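Local coordinates for hypothetical protein (Bacteroides ovatus, PDB 4EPS) that probably serves as a component of the fimbrium tip, the end of filamentous cell-surface appendages that mediate adhesion and biofilm formation, at residues Ser96-Thr99 against Gly100-Asp103; Tyr273-Ala276 against Asp277-Val281; Ser353-Asp356 against Trp357-Thr361. All coordinates share one frame; numbering follows the deposited sequence.

Interaction 1: residues Ser96-Thr99 against Gly100-Asp103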
ATOM      1  N   SER A  96      18.868  21.411  52.066  1.00 37.80           N
ATOM      2  CA  SER A  96      18.836  22.158  53.333  1.00 39.71           C
ATOM      3  C   SER A  96      20.145  22.019  54.094  1.00 43.67           C
ATOM      4  O   SER A  96      20.592  22.986  54.721  1.00 43.83           O
ATOM      5  CB  SER A  96      17.694  21.672  54.224  1.00 44.46           C
ATOM      6  OG  SER A  96      16.458  22.222  53.803  1.00 56.91           O
ATOM      7  N   GLU A  97      20.776  20.827  54.021  1.00 40.13           N
ATOM      8  CA  GLU A  97      22.036  20.570  54.722  1.00 40.37           C
ATOM      9  C   GLU A  97      23.201  20.474  53.736  1.00 41.53           C
ATOM     10  O   GLU A  97      23.237  19.578  52.898  1.00 42.27           O
ATOM     11  CB  GLU A  97      21.923  19.289  55.592  1.00 42.56           C
ATOM     12  CG  GLU A  97      23.113  19.037  56.513  1.00 59.68           C
ATOM     13  CD  GLU A  97      23.331  20.060  57.613  1.00 88.08           C
ATOM     14  OE1 GLU A  97      24.027  21.070  57.361  1.00 79.10           O
ATOM     15  OE2 GLU A  97      22.813  19.847  58.734  1.00 91.94           O
HETATM   16  N   MSE A  98      24.161  21.397  53.848  1.00 34.82           N
HETATM   17  CA  MSE A  98      25.330  21.407  52.965  1.00 32.19           C
HETATM   18  C   MSE A  98      26.625  21.381  53.778  1.00 38.06           C
HETATM   19  O   MSE A  98      27.709  21.531  53.211  1.00 36.95           O
HETATM   20  CB  MSE A  98      25.288  22.603  51.999  1.00 32.01           C
HETATM   21  CG  MSE A  98      24.258  22.421  50.874  1.00 35.21           C
HETATM   22 SE   MSE A  98      24.748  20.970  49.682  0.75 38.21          SE
HETATM   23  CE  MSE A  98      26.249  21.842  48.742  1.00 33.70           C
ATOM     24  N   THR A  99      26.529  21.113  55.094  1.00 39.35           N
ATOM     25  CA  THR A  99      27.731  21.024  55.941  1.00 40.32           C
ATOM     26  C   THR A  99      28.621  19.887  55.422  1.00 43.15           C
ATOM     27  O   THR A  99      28.147  18.767  55.238  1.00 43.38           O
ATOM     28  CB  THR A  99      27.359  20.857  57.439  1.00 52.15           C
ATOM     29  OG1 THR A  99      26.504  21.940  57.829  1.00 54.07           O
ATOM     30  CG2 THR A  99      28.583  20.840  58.343  1.00 50.00           C
ATOM     31  N   GLY A 100      29.872  20.226  55.134  1.00 40.13           N
ATOM     32  CA  GLY A 100      30.875  19.300  54.627  1.00 39.89           C
ATOM     33  C   GLY A 100      30.673  18.886  53.185  1.00 42.08           C
ATOM     34  O   GLY A 100      31.378  17.994  52.705  1.00 42.14           O
ATOM     35  N   LYS A 101      29.743  19.550  52.455  1.00 35.27           N
ATOM     36  CA  LYS A 101      29.495  19.171  51.066  1.00 33.47           C
ATOM     37  C   LYS A 101      30.237  20.075  50.053  1.00 37.13           C
ATOM     38  O   LYS A 101      30.102  19.871  48.839  1.00 35.95           O
ATOM     39  CB  LYS A 101      27.981  19.135  50.770  1.00 34.69           C
ATOM     40  CG  LYS A 101      27.188  18.154  51.634  1.00 42.47           C
ATOM     41  CD  LYS A 101      27.678  16.730  51.478  1.00 53.84           C
ATOM     42  CE  LYS A 101      26.712  15.695  51.996  1.00 61.55           C
ATOM     43  NZ  LYS A 101      27.193  14.323  51.667  1.00 58.92           N
ATOM     44  N   THR A 102      31.039  21.041  50.543  1.00 34.58           N
ATOM     45  CA  THR A 102      31.807  21.946  49.679  1.00 34.68           C
ATOM     46  C   THR A 102      33.306  21.838  49.991  1.00 40.37           C
ATOM     47  O   THR A 102      33.673  21.430  51.091  1.00 40.18           O
ATOM     48  CB  THR A 102      31.299  23.392  49.790  1.00 41.42           C
ATOM     49  OG1 THR A 102      31.438  23.821  51.135  1.00 37.96           O
ATOM     50  CG2 THR A 102      29.831  23.543  49.345  1.00 35.88           C
ATOM     51  N   ASP A 103      34.161  22.187  49.013  1.00 37.41           N
ATOM     52  CA  ASP A 103      35.618  22.124  49.145  1.00 37.66           C
ATOM     53  C   ASP A 103      36.268  23.429  48.691  1.00 43.27           C
ATOM     54  O   ASP A 103      36.279  23.748  47.495  1.00 41.12           O
ATOM     55  CB  ASP A 103      36.169  20.937  48.333  1.00 39.35           C
ATOM     56  CG  ASP A 103      37.674  20.684  48.436  1.00 52.26           C
ATOM     57  OD1 ASP A 103      38.322  21.282  49.317  1.00 50.47           O
ATOM     58  OD2 ASP A 103      38.186  19.838  47.669  1.00 60.72           O
TER
HETATM   59  O   HOH W   1      29.270  23.837  52.736  1.00 43.44           O

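Interaction 2: residues Tyr273-Ala276 against Asp277-Val281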
ATOM      1  N   TYR A 273      -5.966  -9.370  12.639  1.00 17.38           N
ATOM      2  CA  TYR A 273      -5.640  -9.788  14.022  1.00 16.68           C
ATOM      3  C   TYR A 273      -5.006  -8.617  14.769  1.00 20.62           C
ATOM      4  O   TYR A 273      -4.083  -7.976  14.256  1.00 20.59           O
ATOM      5  CB  TYR A 273      -4.695 -11.032  14.021  1.00 17.49           C
ATOM      6  CG  TYR A 273      -5.326 -12.224  13.334  1.00 18.45           C
ATOM      7  CD1 TYR A 273      -6.190 -13.075  14.026  1.00 18.81           C
ATOM      8  CD2 TYR A 273      -5.040 -12.519  12.001  1.00 18.42           C
ATOM      9  CE1 TYR A 273      -6.776 -14.176  13.397  1.00 19.48           C
ATOM     10  CE2 TYR A 273      -5.643 -13.599  11.351  1.00 19.46           C
ATOM     11  CZ  TYR A 273      -6.491 -14.437  12.059  1.00 21.07           C
ATOM     12  OH  TYR A 273      -7.075 -15.505  11.425  1.00 19.96           O
ATOM     13  N   TYR A 274      -5.494  -8.346  15.983  1.00 18.74           N
ATOM     14  CA  TYR A 274      -5.064  -7.225  16.812  1.00 18.58           C
ATOM     15  C   TYR A 274      -4.338  -7.724  18.054  1.00 21.88           C
ATOM     16  O   TYR A 274      -4.806  -8.641  18.732  1.00 20.15           O
ATOM     17  CB  TYR A 274      -6.294  -6.360  17.212  1.00 19.65           C
ATOM     18  CG  TYR A 274      -5.878  -4.981  17.684  1.00 20.66           C
ATOM     19  CD1 TYR A 274      -5.566  -3.977  16.772  1.00 22.30           C
ATOM     20  CD2 TYR A 274      -5.779  -4.686  19.046  1.00 21.16           C
ATOM     21  CE1 TYR A 274      -5.196  -2.704  17.199  1.00 21.30           C
ATOM     22  CE2 TYR A 274      -5.405  -3.416  19.484  1.00 21.30           C
ATOM     23  CZ  TYR A 274      -5.115  -2.430  18.556  1.00 23.00           C
ATOM     24  OH  TYR A 274      -4.719  -1.187  18.974  1.00 22.68           O
ATOM     25  N   TYR A 275      -3.178  -7.126  18.346  1.00 19.95           N
ATOM     26  CA  TYR A 275      -2.301  -7.604  19.423  1.00 19.72           C
ATOM     27  C   TYR A 275      -2.158  -6.623  20.598  1.00 23.16           C
ATOM     28  O   TYR A 275      -2.460  -5.448  20.473  1.00 23.09           O
ATOM     29  CB  TYR A 275      -0.911  -7.960  18.824  1.00 20.47           C
ATOM     30  CG  TYR A 275      -1.012  -9.208  17.973  1.00 20.27           C
ATOM     31  CD1 TYR A 275      -1.443  -9.141  16.646  1.00 21.61           C
ATOM     32  CD2 TYR A 275      -0.759 -10.473  18.517  1.00 20.71           C
ATOM     33  CE1 TYR A 275      -1.676 -10.298  15.900  1.00 21.76           C
ATOM     34  CE2 TYR A 275      -0.944 -11.634  17.761  1.00 20.83           C
ATOM     35  CZ  TYR A 275      -1.402 -11.540  16.453  1.00 25.88           C
ATOM     36  OH  TYR A 275      -1.618 -12.680  15.716  1.00 22.98           O
ATOM     37  N   ALA A 276      -1.690  -7.136  21.749  1.00 22.36           N
ATOM     38  CA  ALA A 276      -1.518  -6.397  23.004  1.00 22.70           C
ATOM     39  C   ALA A 276      -0.634  -5.138  22.866  1.00 25.28           C
ATOM     40  O   ALA A 276      -0.832  -4.174  23.611  1.00 25.66           O
ATOM     41  CB  ALA A 276      -0.957  -7.319  24.076  1.00 24.05           C
ATOM     42  N   ASP A 277       0.293  -5.110  21.896  1.00 23.34           N
ATOM     43  CA  ASP A 277       1.159  -3.938  21.718  1.00 23.80           C
ATOM     44  C   ASP A 277       0.535  -2.938  20.717  1.00 27.03           C
ATOM     45  O   ASP A 277       1.111  -1.873  20.458  1.00 26.65           O
ATOM     46  CB  ASP A 277       2.567  -4.393  21.248  1.00 25.36           C
ATOM     47  CG  ASP A 277       2.603  -5.047  19.868  1.00 31.98           C
ATOM     48  OD1 ASP A 277       1.519  -5.471  19.370  1.00 28.48           O
ATOM     49  OD2 ASP A 277       3.715  -5.208  19.318  1.00 33.80           O
ATOM     50  N   GLY A 278      -0.629  -3.288  20.164  1.00 23.42           N
ATOM     51  CA  GLY A 278      -1.300  -2.445  19.185  1.00 22.00           C
ATOM     52  C   GLY A 278      -0.951  -2.819  17.762  1.00 23.83           C
ATOM     53  O   GLY A 278      -1.439  -2.189  16.828  1.00 22.79           O
ATOM     54  N   SER A 279      -0.109  -3.841  17.571  1.00 20.54           N
ATOM     55  CA  SER A 279       0.260  -4.260  16.215  1.00 19.66           C
ATOM     56  C   SER A 279      -0.921  -4.981  15.560  1.00 22.97           C
ATOM     57  O   SER A 279      -1.822  -5.462  16.257  1.00 21.40           O
ATOM     58  CB  SER A 279       1.523  -5.130  16.211  1.00 25.01           C
ATOM     59  OG  SER A 279       1.329  -6.355  16.887  1.00 32.25           O
ATOM     60  N   VAL A 280      -0.922  -5.022  14.222  1.00 20.17           N
ATOM     61  CA  VAL A 280      -2.009  -5.601  13.434  1.00 20.19           C
ATOM     62  C   VAL A 280      -1.418  -6.555  12.424  1.00 25.35           C
ATOM     63  O   VAL A 280      -0.442  -6.212  11.746  1.00 27.20           O
ATOM     64  CB  VAL A 280      -2.805  -4.444  12.736  1.00 23.59           C
ATOM     65  CG1 VAL A 280      -3.971  -4.989  11.909  1.00 23.52           C
ATOM     66  CG2 VAL A 280      -3.309  -3.400  13.758  1.00 22.71           C
ATOM     67  N   VAL A 281      -2.040  -7.710  12.257  1.00 20.39           N
ATOM     68  CA  VAL A 281      -1.605  -8.713  11.293  1.00 20.42           C
ATOM     69  C   VAL A 281      -2.734  -8.935  10.298  1.00 21.97           C
ATOM     70  O   VAL A 281      -3.893  -9.030  10.698  1.00 20.04           O
ATOM     71  CB  VAL A 281      -1.177 -10.044  11.991  1.00 23.91           C
ATOM     72  CG1 VAL A 281      -0.967 -11.167  10.971  1.00 23.68           C
ATOM     73  CG2 VAL A 281       0.106  -9.852  12.814  1.00 24.32           C
TER

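Interaction 3: residues Ser353-Asp356 against Trp357-Thr361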
ATOM      1  N   SER A 353     -33.564   4.438  36.533  1.00 35.40           N
ATOM      2  CA  SER A 353     -32.668   4.052  35.430  1.00 33.18           C
ATOM      3  C   SER A 353     -31.439   4.943  35.396  1.00 36.23           C
ATOM      4  O   SER A 353     -31.457   6.037  35.962  1.00 35.76           O
ATOM      5  CB  SER A 353     -33.397   4.135  34.089  1.00 33.57           C
ATOM      6  OG  SER A 353     -33.732   5.478  33.770  1.00 36.93           O
ATOM      7  N   ILE A 354     -30.382   4.499  34.708  1.00 32.46           N
ATOM      8  CA  ILE A 354     -29.175   5.315  34.544  1.00 31.82           C
ATOM      9  C   ILE A 354     -29.556   6.581  33.758  1.00 33.64           C
ATOM     10  O   ILE A 354     -29.069   7.663  34.058  1.00 33.22           O
ATOM     11  CB  ILE A 354     -28.059   4.489  33.852  1.00 33.91           C
ATOM     12  CG1 ILE A 354     -27.616   3.331  34.780  1.00 35.39           C
ATOM     13  CG2 ILE A 354     -26.856   5.384  33.484  1.00 34.37           C
ATOM     14  CD1 ILE A 354     -27.297   2.125  34.068  1.00 49.89           C
ATOM     15  N   HIS A 355     -30.437   6.436  32.756  1.00 29.83           N
ATOM     16  CA  HIS A 355     -30.940   7.574  31.994  1.00 29.81           C
ATOM     17  C   HIS A 355     -31.603   8.617  32.925  1.00 34.23           C
ATOM     18  O   HIS A 355     -31.269   9.810  32.867  1.00 33.20           O
ATOM     19  CB  HIS A 355     -31.959   7.118  30.935  1.00 28.81           C
ATOM     20  CG  HIS A 355     -32.637   8.274  30.288  1.00 31.49           C
ATOM     21  ND1 HIS A 355     -31.947   9.135  29.459  1.00 32.40           N
ATOM     22  CD2 HIS A 355     -33.911   8.717  30.430  1.00 32.86           C
ATOM     23  CE1 HIS A 355     -32.829  10.040  29.073  1.00 32.28           C
ATOM     24  NE2 HIS A 355     -34.017   9.843  29.656  1.00 32.93           N
ATOM     25  N   ASP A 356     -32.546   8.164  33.758  1.00 32.06           N
ATOM     26  CA  ASP A 356     -33.270   9.063  34.665  1.00 33.71           C
ATOM     27  C   ASP A 356     -32.303   9.748  35.632  1.00 40.70           C
ATOM     28  O   ASP A 356     -32.428  10.963  35.832  1.00 41.20           O
ATOM     29  CB  ASP A 356     -34.395   8.335  35.410  1.00 35.22           C
ATOM     30  CG  ASP A 356     -35.644   8.067  34.580  1.00 41.72           C
ATOM     31  OD1 ASP A 356     -35.743   8.605  33.446  1.00 42.64           O
ATOM     32  OD2 ASP A 356     -36.506   7.299  35.044  1.00 42.00           O
ATOM     33  N   TRP A 357     -31.290   9.012  36.151  1.00 37.30           N
ATOM     34  CA  TRP A 357     -30.272   9.626  37.012  1.00 37.47           C
ATOM     35  C   TRP A 357     -29.498  10.682  36.239  1.00 40.45           C
ATOM     36  O   TRP A 357     -29.302  11.795  36.732  1.00 40.25           O
ATOM     37  CB  TRP A 357     -29.276   8.586  37.588  1.00 36.37           C
ATOM     38  CG  TRP A 357     -28.016   9.222  38.121  1.00 37.72           C
ATOM     39  CD1 TRP A 357     -27.887   9.947  39.274  1.00 41.50           C
ATOM     40  CD2 TRP A 357     -26.740   9.289  37.461  1.00 36.97           C
ATOM     41  NE1 TRP A 357     -26.595  10.419  39.395  1.00 40.55           N
ATOM     42  CE2 TRP A 357     -25.872  10.029  38.298  1.00 40.91           C
ATOM     43  CE3 TRP A 357     -26.239   8.780  36.247  1.00 37.32           C
ATOM     44  CZ2 TRP A 357     -24.535  10.282  37.954  1.00 39.86           C
ATOM     45  CZ3 TRP A 357     -24.923   9.057  35.897  1.00 38.24           C
ATOM     46  CH2 TRP A 357     -24.088   9.803  36.742  1.00 39.18           C
ATOM     47  N   PHE A 358     -29.033  10.313  35.035  1.00 35.18           N
ATOM     48  CA  PHE A 358     -28.185  11.144  34.179  1.00 34.04           C
ATOM     49  C   PHE A 358     -28.835  12.517  33.873  1.00 39.57           C
ATOM     50  O   PHE A 358     -28.152  13.538  33.950  1.00 39.27           O
ATOM     51  CB  PHE A 358     -27.856  10.378  32.872  1.00 33.70           C
ATOM     52  CG  PHE A 358     -27.105  11.169  31.835  1.00 33.22           C
ATOM     53  CD1 PHE A 358     -25.743  11.407  31.972  1.00 34.31           C
ATOM     54  CD2 PHE A 358     -27.761  11.684  30.722  1.00 34.99           C
ATOM     55  CE1 PHE A 358     -25.046  12.146  31.017  1.00 34.40           C
ATOM     56  CE2 PHE A 358     -27.059  12.417  29.758  1.00 36.45           C
ATOM     57  CZ  PHE A 358     -25.711  12.646  29.916  1.00 33.08           C
HETATM   58  N   MSE A 359     -30.141  12.530  33.557  1.00 35.97           N
HETATM   59  CA  MSE A 359     -30.897  13.741  33.205  1.00 36.09           C
HETATM   60  C   MSE A 359     -31.018  14.739  34.384  1.00 42.60           C
HETATM   61  O   MSE A 359     -31.313  15.909  34.140  1.00 43.20           O
HETATM   62  CB  MSE A 359     -32.283  13.387  32.659  1.00 37.79           C
HETATM   63  CG  MSE A 359     -32.227  12.611  31.331  1.00 42.85           C
HETATM   64 SE   MSE A 359     -31.218  13.546  29.939  0.75 49.96          SE
HETATM   65  CE  MSE A 359     -32.612  14.741  29.352  1.00 47.71           C
ATOM     66  N   THR A 360     -30.745  14.296  35.629  1.00 40.92           N
ATOM     67  CA  THR A 360     -30.760  15.171  36.822  1.00 42.74           C
ATOM     68  C   THR A 360     -29.359  15.766  37.118  1.00 47.84           C
ATOM     69  O   THR A 360     -29.229  16.522  38.082  1.00 49.15           O
ATOM     70  CB  THR A 360     -31.237  14.406  38.084  1.00 47.21           C
ATOM     71  OG1 THR A 360     -30.217  13.493  38.518  1.00 46.19           O
ATOM     72  CG2 THR A 360     -32.561  13.714  37.903  1.00 43.45           C
ATOM     73  N   THR A 361     -28.312  15.398  36.330  1.00 41.97           N
ATOM     74  CA  THR A 361     -26.924  15.826  36.573  1.00 41.12           C
ATOM     75  C   THR A 361     -26.489  17.044  35.749  1.00 45.06           C
ATOM     76  O   THR A 361     -27.211  17.495  34.873  1.00 44.51           O
ATOM     77  CB  THR A 361     -25.934  14.667  36.298  1.00 47.99           C
ATOM     78  OG1 THR A 361     -25.810  14.455  34.882  1.00 41.87           O
ATOM     79  CG2 THR A 361     -26.296  13.382  37.033  1.00 45.73           C
TER

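Interaction 1: residues Ser96-Thr99 against Gly100-Asp103
E97 meets K101 only loosely, its backbone O lying 4.4 Å from K101 CG, and its side chain is used on T99. There OE1 receives the hydroxyl of T99 at 2.7 Å (OG1 to OE1), approached from above the carboxylate plane; a weak bond from T99 N reaches the same oxygen. Glycerol, probably from the crystallisation liquor, lies close by; M98 N donates to one such molecule, and S96 OG bonds glycerol as well.

M98, a selenomethionine, carries the contact. Bent at both chi2 (-66°) and chi3 (-73°), its chain curls back, and the terminal CE stops 3.8 Å from K101 CB and 4.0 Å from T102 CG2, crossing both side chains at about a right angle. It also touches F49, F110 and L113, so the buried side chain packs on strand 45-52 and helix 111-115. The carbonyl of M98 accepts K101 N at 2.9 Å (O to N), the bond that closes a type II beta turn from M98 to K101. A water sits 2.8 Å from the same O, to which it donates, and also bonds T102 OG1.

T99 takes the second place of the turn, its hydroxyl already held by E97. G100 follows with phi 73°, a value that favours glycine and suits the third place of a type II turn.

Chemically, the turn divides its work: one carbonyl gripped by a backbone amide and a water, one carboxylate oxygen tying down T99, and a greasy selenomethionine end turned into the fold while the exposed T99 and G100 remain at the surface.

Interaction 2: residues Tyr273-Ala276 against Asp277-Val281
The Y275 ring has S279 O at its edge, near the ring plane, and CE1 rests obliquely on V281 CG2 at 3.6 Å; its hydroxyl bonds A289 O. The Y274 ring takes the same S279 O over one face and meets V280 obliquely, CD1 to CG2 3.8 Å, while its OH bonds Y187 OH. V281 O lies obliquely to the Y273 ring, and Y273 CB packs on V281 CB.

In the tight hairpin beneath, Y273 and V281 form the antiparallel hydrogen-bonded pair, both N-to-O distances being 2.9 Å; Y274 and V280 are the non-hydrogen-bonded pair. A type I turn from Y275 to G278 is closed by G278 N on Y275 O at 2.8 Å. Y275 N reaches S279 O at 3.0 Å, so G278 and S279 form a classic G1 bulge opposite Y275, the glycine at phi 94°. Strand 280-281 is outermost in its sheet within this chain, and 273-275 pairs on with 293-300.

D277 braces the bend: chi1 65° sets CG between the backbone N and the carbonyl carbon, turning OD1 back toward S279. OD1 accepts S279 N at 2.9 Å, an Asx turn, and S279 OG at 2.6 Å on its syn lone pair, which should fix the carboxylate's rotation. OD2 bonds a glycerol, probably from the crystallisation liquor. Polar groups of the turn are thus met within the hairpin itself, while the tyrosines supply its apolar contacts.

Interaction 3: residues Ser353-Asp356 against Trp357-Thr361
H355 lies with one face of its imidazole under the M359 side chain, a selenomethionine whose CG stands 3.8 Å from the H355 ring centroid and 29° off the ring normal, a CH-pi contact. CE1 is the nearest ring atom to that CG, at 3.5 Å, and the selenium sits obliquely farther out. Two torsions bring them together: the ring is swung away from its backbone N at chi1 171°, and the M359 chain folds back on itself at chi2 -56°. On its polar side H355 ND1 bonds S369 OG, which should limit the ring's rotation. Replacing H355 by an alanine would probably leave S369 OG without this partner and strip the M359 CG of the ring face it lies on.

These residues belong to a short alpha-helix, 354-359, begun by S353 as N-cap: its OG accepts D356 N at 2.9 Å, nearly straight. At the same helix start the carboxylate of E474 takes the amides of I354 and H355, one oxygen to each, so the helix's first turn has its N-H groups met from two sources. The i to i+4 bonds follow, W357 N to S353 O at 3.0 Å and F358 N to I354 O at 2.8 Å, then M359 N to H355 O.

I354 and W357 turn to helix 389-403, where the indole meets the rings of Y399 and F403 edge-to-face; I354 O lies at the indole's edge, and T361 CG2 sits over one face, offset toward the rim, 3.5 Å above the plane. The C-terminal end closes in threonines. T360 gives both N and OG1 to W357 O, the hydroxyl at 2.6 Å (OG1 to O) and on a lone pair, and T361 does the same to F358 O with its N and OG1.

Overall arrangement
Read from the N terminus, the three contacts are in series along the chain, and none nests in or crosses another. Interaction 1 closes a turn in the loop between strand 87-92 and helix 111-115. Interaction 2 closes the hairpin of strands 273-275 and 280-281 at one margin of a six-stranded antiparallel sheet, where it also meets residues of strand 148-174. Interaction 3 lies within the short helix 354-359, which packs on helix 389-403. Centre to centre, interactions 1 and 2 are about 54 Å apart, on opposite sides of the chain's centre, interactions 1 and 3 about 62 Å, and interactions 2 and 3 about 37 Å, so the three are separate local contacts in an elongated chain.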